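Local coordinates for protein arginase (Glaciozyma antarctica, PDB 5YNL) that probably hydrolyses L-arginine to L-ornithine and urea, as a cold-adapted yeast arginase whose relatives carry out this step with a pair of manganese ions, at residues A181-P186 with C197-L202; G153-A158 with W176-A181; L157-V162 with S217-C222; R227-G232 with N248-S253. One frame throughout, in Å; residues are numbered along the deposited sequence.

In the fold
Contact 2 lies deepest, its centre about 7 Å from that of the chain; the others sit at about 13 or 14 Å, mostly buried with partly exposed margins. Contact 2 joins the loop after strand 147-152 to the end of strand 173-177 and the loop that follows, through a ring stack and a His-carboxylate bond; it shares Ala181 with contact 1 and Leu157 and Ala158 with contact 3. Contact 1 ties the loop continuing from contact 2 to helix 198-202 by backbone carbonyls, whereas contact 3 holds the helix after 153-158 by mostly apolar touches, with no hydrogen bond across. Contact 4 pairs strands at one margin of the same parallel sheet; Trp176 and Val229 connect it to contact 2.

Contact 1 of 4, residues A181-P186 with C197-L202; sequences ADINTP and CPVSFL
A loop-to-helix contact joins Asp182, Ile183 and Asn184, which follow strand 173-177, to the first turn of helix 198-202, and backbone carbonyls do much of the work. Val199 N donates to Asp182 O at 3.2 Å with a straight N-H...O angle of 161°, arriving nearly along the C=O axis. Pro198 has no N-H to offer that oxygen; its ring carbon CD lies 3.3 Å from the same Asp182 O and also packs on Asp182 CB. The second carbonyl, Asn184 O, is approached by Ser200 OG at 2.8 Å and by Cys197 CA in a CA-H...O contact of 3.2 Å. Ser200 OG also stands 2.7 Å from Cys197 O, a position set by chi1 of 75°, which turns the hydroxyl back over its own helix start. Residues 181 and 182 close the DAHAD sequence of the arginase family, whose aspartates bind the manganese pair in relatives; the helix therefore packs against the end of a loop that probably carries metal ligands. Apolar side chains meet on either side of the serine. Ile183 lays CG1 across Val199, 3.7 Å from its CB, with Tyr230 touching both residues; toward the surface, the poorly ordered Pro186 brings CG 4.0 Å from Phe201 CZ.

Contact 2 of 4, residues G153-A158 with W176-A181; sequences GDHSLA and WVDAHA
His155 is held by aromatic stacking with Trp176 and by a hydrogen bond to Asp178. In this offset stack its imidazole lies over one face of the tryptophan six-membered ring, centroids 3.9 Å apart and planes inclined by 18°. Trp176 reaches this place with CG anti to its backbone N (chi1 -175°), and the far end of the same indole meets the methyl of Ala158, CH2 to CB 3.5 Å. Were a leucine to replace Trp176, the imidazole face would be likely to lose its flat support and Ala158 part of its cover. The polar bond is short and straight: His155 ND1 donates to Asp178 OD2 at 2.6 Å, 167° at the hydrogen, and OD2 receives it on its anti lone pair, with ring and carboxylate nearly coplanar. That fixes the ring's rotation, while NE2 bonds to Ser284. Two Asx turns shape the loops, Asp178 OD1 accepting from His180 N and Asp154 OD2 from Ser156 N, each at 2.6 Å. In arginase relatives the histidine of the GGDHS signature and the two aspartates and histidine of DAHAD are manganese ligands, consistent with a metal site here. Loop 153-158 leads from strand 147-152 into helix 158-168; Trp176 lies near the end of strand 173-177, covered by Pro198 and Val199 of helix 198-202 and meeting Tyr230 of strand 228-233 edge to face.

Contact 3 of 4, residues L157-V162 with S217-C222; sequences LAMGTV and SWIKPC
Met159 is extended about chi2 (-171°), which carries its sulfur SD out to the terminal methyl CD1 of Ile219, itself an extended chain, at 3.9 Å. The two chains cross at about a right angle, a touch near their ends rather than a lengthwise overlap, and Ile219 is poorly ordered. About one helical turn after Met159, Val162 meets Cys222, whose SG stands between its backbone N and carbonyl carbon (chi1 59°), which aims the sulfur at the valine: Val162 CG1 is 4.2 Å away and the carbonyl oxygen of Val162 3.9 Å from SG. The third touch is made by Trp218, whose CH2 comes 4.3 Å from Gly160 CA. That CA lies at the indole's edge, near its plane. Ile219 CG1 in turn lies over one face of this indole, offset toward the rim. No hydrogen bond crosses; the polar NE1 of Trp218 is bound by Ser128. The contact thus lays an irregular loop, on its way to strand 228-233, along helix 158-168. Helix 124-142 packs against Trp218 and Met159, while helix 198-202 touches Met159 and Val162, and strand 281-286 also meets Val162.

Contact 4 of 4, residues R227-G232 with N248-S253; sequences RIVYIG and NIKCFS
Tyr230 and Gly232 exchange backbone hydrogen bonds with Lys250 and Phe252 along two strands parallel to within 10°, in a register that sets Tyr230 beside Cys251 and Ile231 beside Phe252; bonding is close toward the C-terminal ends and bridged by water at the start. In the tight part Phe252 N donates to Tyr230 O at 2.6 Å and Gly232 N to Phe252 O at 2.9 Å; the latter oxygen is also met by Ile231 CA at 3.2 Å in a CA-H...O contact. Tyr230 N to Lys250 O is longer, 3.3 Å, though still fairly straight at 158°. On the face carrying Tyr230, Ile249 has CG2 anti to the backbone N, which sets that methyl against the ring edge, 3.7 Å from CE2, while Cys251 SG approaches the same ring obliquely as a sulfur-aromatic contact. Strand 228-233, helix 241-246 and strand 250-253 form a beta-alpha-beta unit, the last being the outermost strand on this side of the parallel sheet, within the arginase alpha/beta fold. An alanine in place of Ile249 would probably open a gap beside the tyrosine ring edge and take from Ile228 CG2 the CG2 and CD1 methyls it packs on. On the opposite face Val229 CG2 sits 3.8 Å from Phe252 CD2, at that ring's edge, and helix 254-273 covers both residues. At the looser beginning a water donates to Ile228 O at 2.6 Å and accepts from Lys250 N at 3.3 Å. Here the lysine packs only its first carbons on Val229, and its chain bends at chi2 to carry the amine away from strand 228-231.

Contact 1 of 4, residues A181-P186 with C197-L202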
loop_
_atom_site.group_PDB
_atom_site.type_symbol
_atom_site.label_atom_id
_atom_site.label_comp_id
_atom_site.label_asym_id
_atom_site.label_seq_id
_atom_site.Cartn_x
_atom_site.Cartn_y
_atom_site.Cartn_z
ATOM N N ALA A 181 -8.210 -5.494 8.045
ATOM C CA ALA A 181 -8.967 -4.545 7.227
ATOM C C ALA A 181 -8.678 -3.085 7.595
ATOM O O ALA A 181 -8.880 -2.197 6.769
ATOM C CB ALA A 181 -10.475 -4.840 7.288
ATOM N N ASP A 182 -8.211 -2.844 8.823
ATOM C CA ASP A 182 -7.911 -1.483 9.295
ATOM C C ASP A 182 -9.018 -0.453 8.950
ATOM O O ASP A 182 -8.730 0.685 8.556
ATOM C CB ASP A 182 -6.549 -1.008 8.747
ATOM C CG ASP A 182 -5.373 -1.818 9.277
ATOM O OD1 ASP A 182 -5.507 -2.474 10.326
ATOM O OD2 ASP A 182 -4.293 -1.778 8.649
ATOM N N ILE A 183 -10.280 -0.849 9.092
ATOM C CA ILE A 183 -11.366 0.008 8.627
ATOM C C ILE A 183 -12.228 0.594 9.746
ATOM O O ILE A 183 -13.241 1.241 9.480
ATOM C CB ILE A 183 -12.242 -0.710 7.559
ATOM C CG1 ILE A 183 -12.861 0.300 6.585
ATOM C CG2 ILE A 183 -13.306 -1.580 8.203
ATOM C CD1 ILE A 183 -13.392 -0.344 5.339
ATOM N N ASN A 184 -11.812 0.397 10.991
ATOM C CA ASN A 184 -12.573 0.921 12.125
ATOM C C ASN A 184 -12.744 2.433 12.137
ATOM O O ASN A 184 -11.794 3.176 11.896
ATOM C CB ASN A 184 -11.956 0.488 13.456
ATOM C CG ASN A 184 -12.773 -0.571 14.146
ATOM O OD1 ASN A 184 -13.871 -0.905 13.705
ATOM N ND2 ASN A 184 -12.255 -1.095 15.245
ATOM N N THR A 185 -13.964 2.878 12.419
ATOM C CA THR A 185 -14.201 4.277 12.758
ATOM C C THR A 185 -13.714 4.468 14.192
ATOM O O THR A 185 -13.607 3.495 14.944
ATOM C CB THR A 185 -15.701 4.626 12.660
ATOM O OG1 THR A 185 -15.939 5.941 13.182
ATOM C CG2 THR A 185 -16.540 3.626 13.443
ATOM N N PRO A 186 -13.398 5.712 14.582
ATOM C CA PRO A 186 -13.118 5.974 16.001
ATOM C C PRO A 186 -14.331 5.689 16.894
ATOM O O PRO A 186 -14.234 5.784 18.121
ATOM C CB PRO A 186 -12.789 7.467 16.018
ATOM C CG PRO A 186 -12.239 7.736 14.660
ATOM C CD PRO A 186 -13.017 6.846 13.723
ATOM N N CYS A 197 -7.649 2.310 11.844
ATOM C CA CYS A 197 -8.604 3.302 11.344
ATOM C C CYS A 197 -8.355 3.974 9.970
ATOM O O CYS A 197 -9.229 4.701 9.497
ATOM C CB CYS A 197 -8.829 4.387 12.403
ATOM S SG CYS A 197 -9.322 3.739 14.004
ATOM N N PRO A 198 -7.196 3.731 9.318
ATOM C CA PRO A 198 -6.897 4.626 8.194
ATOM C C PRO A 198 -7.881 4.559 7.037
ATOM O O PRO A 198 -8.033 5.545 6.310
ATOM C CB PRO A 198 -5.530 4.123 7.702
ATOM C CG PRO A 198 -5.509 2.684 8.055
ATOM C CD PRO A 198 -6.207 2.635 9.401
ATOM N N VAL A 199 -8.527 3.417 6.847
ATOM C CA VAL A 199 -9.428 3.289 5.712
ATOM C C VAL A 199 -10.710 4.074 5.982
ATOM O O VAL A 199 -11.299 4.661 5.075
ATOM C CB VAL A 199 -9.715 1.814 5.369
ATOM C CG1 VAL A 199 -10.378 1.700 4.001
ATOM C CG2 VAL A 199 -8.429 1.026 5.366
ATOM N N SER A 200 -11.111 4.111 7.249
ATOM C CA SER A 200 -12.321 4.808 7.647
ATOM C C SER A 200 -12.229 6.315 7.387
ATOM O O SER A 200 -13.251 6.976 7.172
ATOM C CB SER A 200 -12.649 4.513 9.116
ATOM O OG SER A 200 -11.793 5.205 10.004
ATOM N N PHE A 201 -11.013 6.861 7.392
ATOM C CA PHE A 201 -10.825 8.289 7.110
ATOM C C PHE A 201 -10.809 8.506 5.594
ATOM O O PHE A 201 -11.395 9.452 5.085
ATOM C CB PHE A 201 -9.515 8.802 7.726
ATOM C CG PHE A 201 -9.538 8.925 9.236
ATOM C CD1 PHE A 201 -9.417 7.802 10.055
ATOM C CD2 PHE A 201 -9.635 10.177 9.838
ATOM C CE1 PHE A 201 -9.426 7.923 11.446
ATOM C CE2 PHE A 201 -9.648 10.306 11.232
ATOM C CZ PHE A 201 -9.544 9.175 12.033
ATOM N N LEU A 202 -10.112 7.625 4.871
ATOM C CA LEU A 202 -10.037 7.748 3.411
ATOM C C LEU A 202 -11.406 7.579 2.755
ATOM O O LEU A 202 -11.688 8.196 1.722
ATOM C CB LEU A 202 -9.047 6.744 2.842
ATOM C CG LEU A 202 -7.643 6.885 3.433
ATOM C CD1 LEU A 202 -6.810 5.643 3.123
ATOM C CD2 LEU A 202 -6.947 8.160 2.953
#

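Contact 2 of 4, residues G153-A158 with W176-A181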
loop_
_atom_site.group_PDB
_atom_site.type_symbol
_atom_site.label_atom_id
_atom_site.label_comp_id
_atom_site.label_asym_id
_atom_site.label_seq_id
_atom_site.Cartn_x
_atom_site.Cartn_y
_atom_site.Cartn_z
ATOM N N GLY A 153 6.850 1.782 8.570
ATOM C CA GLY A 153 6.429 1.052 9.726
ATOM C C GLY A 153 4.949 0.798 9.496
ATOM O O GLY A 153 4.552 0.041 8.604
ATOM N N ASP A 154 4.135 1.493 10.275
ATOM C CA ASP A 154 2.742 1.149 10.472
ATOM C C ASP A 154 1.871 1.342 9.237
ATOM O O ASP A 154 2.107 2.238 8.440
ATOM C CB ASP A 154 2.200 1.993 11.609
ATOM C CG ASP A 154 0.906 1.483 12.116
ATOM O OD1 ASP A 154 0.952 0.594 12.991
ATOM O OD2 ASP A 154 -0.151 1.949 11.628
ATOM N N HIS A 155 0.859 0.499 9.083
ATOM C CA HIS A 155 -0.043 0.626 7.948
ATOM C C HIS A 155 -0.973 1.863 8.038
ATOM O O HIS A 155 -1.471 2.341 7.016
ATOM C CB HIS A 155 -0.814 -0.680 7.688
ATOM C CG HIS A 155 -1.154 -0.903 6.239
ATOM N ND1 HIS A 155 -1.729 -2.067 5.774
ATOM C CD2 HIS A 155 -1.002 -0.099 5.160
ATOM C CE1 HIS A 155 -1.896 -1.982 4.464
ATOM N NE2 HIS A 155 -1.470 -0.795 4.071
ATOM N N SER A 156 -1.168 2.410 9.238
ATOM C CA SER A 156 -1.935 3.657 9.363
ATOM C C SER A 156 -1.325 4.772 8.515
ATOM O O SER A 156 -2.015 5.738 8.152
ATOM C CB SER A 156 -2.088 4.106 10.826
ATOM O OG SER A 156 -0.834 4.321 11.472
ATOM N N LEU A 157 -0.033 4.632 8.203
ATOM C CA LEU A 157 0.674 5.571 7.330
ATOM C C LEU A 157 0.048 5.609 5.927
ATOM O O LEU A 157 0.285 6.569 5.161
ATOM C CB LEU A 157 2.147 5.199 7.216
ATOM C CG LEU A 157 3.141 5.644 8.280
ATOM C CD1 LEU A 157 2.470 5.994 9.613
ATOM C CD2 LEU A 157 4.181 4.560 8.472
ATOM N N ALA A 158 -0.742 4.578 5.598
ATOM C CA ALA A 158 -1.499 4.586 4.342
ATOM C C ALA A 158 -2.514 5.739 4.245
ATOM O O ALA A 158 -2.982 6.065 3.157
ATOM C CB ALA A 158 -2.161 3.254 4.064
ATOM N N TRP A 176 -5.113 -3.443 -1.280
ATOM C CA TRP A 176 -4.632 -3.363 0.077
ATOM C C TRP A 176 -4.315 -4.795 0.490
ATOM O O TRP A 176 -5.204 -5.659 0.512
ATOM C CB TRP A 176 -5.734 -2.765 0.935
ATOM C CG TRP A 176 -5.397 -2.483 2.351
ATOM C CD1 TRP A 176 -5.291 -3.388 3.378
ATOM C CD2 TRP A 176 -5.210 -1.192 2.933
ATOM N NE1 TRP A 176 -5.011 -2.727 4.555
ATOM C CE2 TRP A 176 -4.956 -1.383 4.308
ATOM C CE3 TRP A 176 -5.207 0.104 2.420
ATOM C CZ2 TRP A 176 -4.692 -0.314 5.172
ATOM C CZ3 TRP A 176 -4.951 1.156 3.273
ATOM C CH2 TRP A 176 -4.701 0.945 4.634
ATOM N N VAL A 177 -3.046 -5.058 0.776
ATOM C CA VAL A 177 -2.615 -6.397 1.144
ATOM C C VAL A 177 -2.230 -6.425 2.626
ATOM O O VAL A 177 -1.253 -5.786 3.056
ATOM C CB VAL A 177 -1.453 -6.869 0.255
ATOM C CG1 VAL A 177 -1.018 -8.302 0.650
ATOM C CG2 VAL A 177 -1.855 -6.806 -1.238
ATOM N N ASP A 178 -3.013 -7.162 3.416
ATOM C CA ASP A 178 -2.915 -7.089 4.875
ATOM C C ASP A 178 -3.773 -8.185 5.471
ATOM O O ASP A 178 -4.743 -8.638 4.848
ATOM C CB ASP A 178 -3.409 -5.713 5.370
ATOM C CG ASP A 178 -2.909 -5.361 6.771
ATOM O OD1 ASP A 178 -3.127 -6.167 7.699
ATOM O OD2 ASP A 178 -2.303 -4.281 6.951
ATOM N N ALA A 179 -3.384 -8.630 6.662
ATOM C CA ALA A 179 -4.181 -9.585 7.421
ATOM C C ALA A 179 -5.362 -8.858 8.048
ATOM O O ALA A 179 -6.332 -9.485 8.489
ATOM C CB ALA A 179 -3.327 -10.236 8.499
ATOM N N HIS A 180 -5.261 -7.528 8.094
ATOM C CA HIS A 180 -6.242 -6.687 8.777
ATOM C C HIS A 180 -6.919 -5.717 7.832
ATOM O O HIS A 180 -6.276 -5.149 6.954
ATOM C CB HIS A 180 -5.557 -5.874 9.872
ATOM C CG HIS A 180 -4.649 -6.676 10.737
ATOM N ND1 HIS A 180 -5.068 -7.815 11.402
ATOM C CD2 HIS A 180 -3.342 -6.519 11.051
ATOM C CE1 HIS A 180 -4.061 -8.312 12.089
ATOM N NE2 HIS A 180 -2.997 -7.543 11.894
ATOM N N ALA A 181 -8.210 -5.494 8.045
ATOM C CA ALA A 181 -8.967 -4.545 7.227
ATOM C C ALA A 181 -8.678 -3.085 7.595
ATOM O O ALA A 181 -8.880 -2.197 6.769
ATOM C CB ALA A 181 -10.475 -4.840 7.288
#

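Contact 3 of 4, residues L157-V162 with S217-C222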
loop_
_atom_site.group_PDB
_atom_site.type_symbol
_atom_site.label_atom_id
_atom_site.label_comp_id
_atom_site.label_asym_id
_atom_site.label_seq_id
_atom_site.Cartn_x
_atom_site.Cartn_y
_atom_site.Cartn_z
ATOM N N LEU A 157 -0.033 4.632 8.203
ATOM C CA LEU A 157 0.674 5.571 7.330
ATOM C C LEU A 157 0.048 5.609 5.927
ATOM O O LEU A 157 0.285 6.569 5.161
ATOM C CB LEU A 157 2.147 5.199 7.216
ATOM C CG LEU A 157 3.141 5.644 8.280
ATOM C CD1 LEU A 157 2.470 5.994 9.613
ATOM C CD2 LEU A 157 4.181 4.560 8.472
ATOM N N ALA A 158 -0.742 4.578 5.598
ATOM C CA ALA A 158 -1.499 4.586 4.342
ATOM C C ALA A 158 -2.514 5.739 4.245
ATOM O O ALA A 158 -2.982 6.065 3.157
ATOM C CB ALA A 158 -2.161 3.254 4.064
ATOM N N MET A 159 -2.852 6.339 5.378
ATOM C CA MET A 159 -3.615 7.563 5.368
ATOM C C MET A 159 -2.875 8.599 4.531
ATOM O O MET A 159 -3.470 9.274 3.686
ATOM C CB MET A 159 -3.819 8.072 6.796
ATOM C CG MET A 159 -5.122 7.598 7.423
ATOM S SD MET A 159 -5.514 8.386 9.002
ATOM C CE MET A 159 -4.242 7.652 10.046
ATOM N N GLY A 160 -1.568 8.706 4.745
ATOM C CA GLY A 160 -0.779 9.680 4.014
ATOM C C GLY A 160 -0.507 9.264 2.582
ATOM O O GLY A 160 -0.783 10.019 1.635
ATOM N N THR A 161 0.035 8.059 2.433
ATOM C CA THR A 161 0.414 7.516 1.135
ATOM C C THR A 161 -0.753 7.543 0.126
ATOM O O THR A 161 -0.572 7.902 -1.049
ATOM C CB THR A 161 0.982 6.075 1.315
ATOM O OG1 THR A 161 1.792 5.699 0.198
ATOM C CG2 THR A 161 -0.114 5.104 1.440
ATOM N N VAL A 162 -1.953 7.197 0.589
ATOM C CA VAL A 162 -3.117 7.134 -0.285
ATOM C C VAL A 162 -3.642 8.559 -0.566
ATOM O O VAL A 162 -4.129 8.849 -1.660
ATOM C CB VAL A 162 -4.220 6.222 0.330
ATOM C CG1 VAL A 162 -5.556 6.379 -0.389
ATOM C CG2 VAL A 162 -3.791 4.772 0.328
ATOM N N SER A 217 -8.110 17.453 9.448
ATOM C CA SER A 217 -8.786 18.343 8.509
ATOM C C SER A 217 -8.201 18.206 7.105
ATOM O O SER A 217 -8.935 18.219 6.108
ATOM C CB SER A 217 -8.674 19.795 8.985
ATOM O OG SER A 217 -8.569 19.865 10.399
ATOM N N TRP A 218 -6.876 18.067 7.041
ATOM C CA TRP A 218 -6.152 17.895 5.782
ATOM C C TRP A 218 -6.616 16.672 4.989
ATOM O O TRP A 218 -6.347 16.560 3.792
ATOM C CB TRP A 218 -4.651 17.787 6.050
ATOM C CG TRP A 218 -4.302 16.609 6.891
ATOM C CD1 TRP A 218 -4.329 16.538 8.252
ATOM C CD2 TRP A 218 -3.878 15.318 6.430
ATOM N NE1 TRP A 218 -3.943 15.286 8.670
ATOM C CE2 TRP A 218 -3.662 14.518 7.570
ATOM C CE3 TRP A 218 -3.655 14.761 5.165
ATOM C CZ2 TRP A 218 -3.231 13.191 7.481
ATOM C CZ3 TRP A 218 -3.231 13.443 5.080
ATOM C CH2 TRP A 218 -3.023 12.674 6.229
ATOM N N ILE A 219 -7.310 15.755 5.654
ATOM C CA ILE A 219 -7.798 14.561 4.979
ATOM C C ILE A 219 -9.142 14.791 4.303
ATOM O O ILE A 219 -10.153 15.054 4.961
ATOM C CB ILE A 219 -7.909 13.360 5.932
ATOM C CG1 ILE A 219 -6.518 12.920 6.383
ATOM C CG2 ILE A 219 -8.631 12.207 5.248
ATOM C CD1 ILE A 219 -6.517 11.709 7.293
ATOM N N LYS A 220 -9.139 14.704 2.978
ATOM C CA LYS A 220 -10.383 14.627 2.223
ATOM C C LYS A 220 -10.610 13.156 1.885
ATOM O O LYS A 220 -9.653 12.419 1.596
ATOM C CB LYS A 220 -10.314 15.466 0.945
ATOM N N PRO A 221 -11.873 12.711 1.966
ATOM C CA PRO A 221 -12.230 11.352 1.556
ATOM C C PRO A 221 -11.940 11.202 0.073
ATOM O O PRO A 221 -12.711 11.697 -0.752
ATOM C CB PRO A 221 -13.743 11.298 1.796
ATOM C CG PRO A 221 -14.016 12.355 2.804
ATOM C CD PRO A 221 -13.014 13.440 2.548
ATOM N N CYS A 222 -10.839 10.544 -0.268
ATOM C CA CYS A 222 -10.431 10.472 -1.663
ATOM C C CYS A 222 -10.671 9.086 -2.259
ATOM O O CYS A 222 -10.335 8.833 -3.422
ATOM C CB CYS A 222 -8.962 10.871 -1.789
ATOM S SG CYS A 222 -7.812 9.834 -0.836
#

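Contact 4 of 4, residues R227-G232 with N248-S253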
loop_
_atom_site.group_PDB
_atom_site.type_symbol
_atom_site.label_atom_id
_atom_site.label_comp_id
_atom_site.label_asym_id
_atom_site.label_seq_id
_atom_site.Cartn_x
_atom_site.Cartn_y
_atom_site.Cartn_z
ATOM N N ARG A 227 -13.460 1.336 -5.048
ATOM C CA ARG A 227 -12.105 1.508 -5.564
ATOM C C ARG A 227 -11.072 0.751 -4.705
ATOM O O ARG A 227 -9.902 0.659 -5.060
ATOM C CB ARG A 227 -11.758 3.005 -5.657
ATOM C CG ARG A 227 -11.737 3.633 -7.075
ATOM C CD ARG A 227 -13.007 3.402 -7.878
ATOM N NE ARG A 227 -12.886 2.243 -8.773
ATOM C CZ ARG A 227 -13.772 1.927 -9.721
ATOM N NH1 ARG A 227 -14.851 2.680 -9.908
ATOM N NH2 ARG A 227 -13.579 0.858 -10.488
ATOM N N ILE A 228 -11.508 0.192 -3.583
ATOM C CA ILE A 228 -10.602 -0.581 -2.733
ATOM C C ILE A 228 -10.896 -2.079 -2.776
ATOM O O ILE A 228 -12.066 -2.484 -2.835
ATOM C CB ILE A 228 -10.564 -0.053 -1.261
ATOM C CG1 ILE A 228 -9.695 -0.963 -0.366
ATOM C CG2 ILE A 228 -11.970 0.159 -0.710
ATOM C CD1 ILE A 228 -9.497 -0.458 1.078
ATOM N N VAL A 229 -9.827 -2.892 -2.785
ATOM C CA VAL A 229 -9.958 -4.338 -2.657
ATOM C C VAL A 229 -8.909 -4.884 -1.685
ATOM O O VAL A 229 -7.758 -4.401 -1.643
ATOM C CB VAL A 229 -9.953 -5.060 -4.049
ATOM C CG1 VAL A 229 -8.602 -4.929 -4.739
ATOM C CG2 VAL A 229 -10.340 -6.527 -3.916
ATOM N N TYR A 230 -9.324 -5.862 -0.878
ATOM C CA TYR A 230 -8.486 -6.437 0.160
ATOM C C TYR A 230 -8.075 -7.865 -0.232
ATOM O O TYR A 230 -8.913 -8.683 -0.660
ATOM C CB TYR A 230 -9.259 -6.504 1.478
ATOM C CG TYR A 230 -9.461 -5.194 2.201
ATOM C CD1 TYR A 230 -8.462 -4.656 2.994
ATOM C CD2 TYR A 230 -10.665 -4.516 2.131
ATOM C CE1 TYR A 230 -8.644 -3.467 3.673
ATOM C CE2 TYR A 230 -10.859 -3.315 2.815
ATOM C CZ TYR A 230 -9.839 -2.804 3.581
ATOM O OH TYR A 230 -10.006 -1.618 4.261
ATOM N N ILE A 231 -6.789 -8.163 -0.079
ATOM C CA ILE A 231 -6.253 -9.490 -0.331
ATOM C C ILE A 231 -5.424 -9.886 0.865
ATOM O O ILE A 231 -4.516 -9.121 1.259
ATOM C CB ILE A 231 -5.323 -9.484 -1.550
ATOM C CG1 ILE A 231 -6.131 -9.113 -2.798
ATOM C CG2 ILE A 231 -4.651 -10.845 -1.719
ATOM C CD1 ILE A 231 -5.302 -8.734 -4.016
ATOM N N GLY A 232 -5.695 -11.074 1.422
ATOM C CA GLY A 232 -4.897 -11.636 2.504
ATOM C C GLY A 232 -5.549 -11.582 3.876
ATOM O O GLY A 232 -4.960 -12.017 4.871
ATOM N N ASN A 248 -20.092 -2.411 0.923
ATOM C CA ASN A 248 -19.912 -3.297 -0.225
ATOM C C ASN A 248 -18.490 -3.328 -0.799
ATOM O O ASN A 248 -18.275 -3.224 -2.012
ATOM C CB ASN A 248 -20.928 -2.972 -1.313
ATOM C CG ASN A 248 -21.164 -4.140 -2.247
ATOM O OD1 ASN A 248 -20.712 -5.273 -1.996
ATOM N ND2 ASN A 248 -21.884 -3.879 -3.328
ATOM N N ILE A 249 -17.522 -3.481 0.094
ATOM C CA ILE A 249 -16.123 -3.501 -0.292
ATOM C C ILE A 249 -15.703 -4.942 -0.591
ATOM O O ILE A 249 -15.967 -5.844 0.209
ATOM C CB ILE A 249 -15.260 -2.847 0.815
ATOM C CG1 ILE A 249 -15.541 -1.332 0.835
ATOM C CG2 ILE A 249 -13.788 -3.133 0.610
ATOM C CD1 ILE A 249 -14.876 -0.569 1.956
ATOM N N LYS A 250 -15.069 -5.160 -1.748
ATOM C CA LYS A 250 -14.655 -6.497 -2.155
ATOM C C LYS A 250 -13.541 -6.940 -1.237
ATOM O O LYS A 250 -12.572 -6.209 -1.055
ATOM C CB LYS A 250 -14.148 -6.498 -3.601
ATOM C CG LYS A 250 -14.199 -7.881 -4.289
ATOM C CD LYS A 250 -15.611 -8.101 -4.842
ATOM C CE LYS A 250 -15.894 -9.566 -5.174
ATOM N NZ LYS A 250 -17.389 -9.671 -5.343
ATOM N N CYS A 251 -13.670 -8.127 -0.651
ATOM C CA CYS A 251 -12.608 -8.671 0.202
ATOM C C CYS A 251 -12.241 -10.071 -0.233
ATOM O O CYS A 251 -13.109 -10.933 -0.396
ATOM C CB CYS A 251 -13.017 -8.676 1.684
ATOM S SG CYS A 251 -13.399 -7.025 2.370
ATOM N N PHE A 252 -10.945 -10.284 -0.446
ATOM C CA PHE A 252 -10.427 -11.626 -0.706
ATOM C C PHE A 252 -9.592 -12.070 0.460
ATOM O O PHE A 252 -8.455 -11.636 0.627
ATOM C CB PHE A 252 -9.620 -11.660 -1.995
ATOM C CG PHE A 252 -10.472 -11.495 -3.212
ATOM C CD1 PHE A 252 -11.342 -12.516 -3.604
ATOM C CD2 PHE A 252 -10.468 -10.304 -3.923
ATOM C CE1 PHE A 252 -12.155 -12.361 -4.708
ATOM C CE2 PHE A 252 -11.278 -10.146 -5.043
ATOM C CZ PHE A 252 -12.122 -11.174 -5.426
ATOM N N SER A 253 -10.174 -12.910 1.298
ATOM C CA SER A 253 -9.478 -13.362 2.482
ATOM C C SER A 253 -8.662 -14.600 2.136
ATOM O O SER A 253 -8.645 -15.044 0.977
ATOM C CB SER A 253 -10.479 -13.690 3.587
ATOM O OG SER A 253 -11.078 -14.939 3.324
HETATM O O HOH W 1 -14.506 -2.573 -3.699
#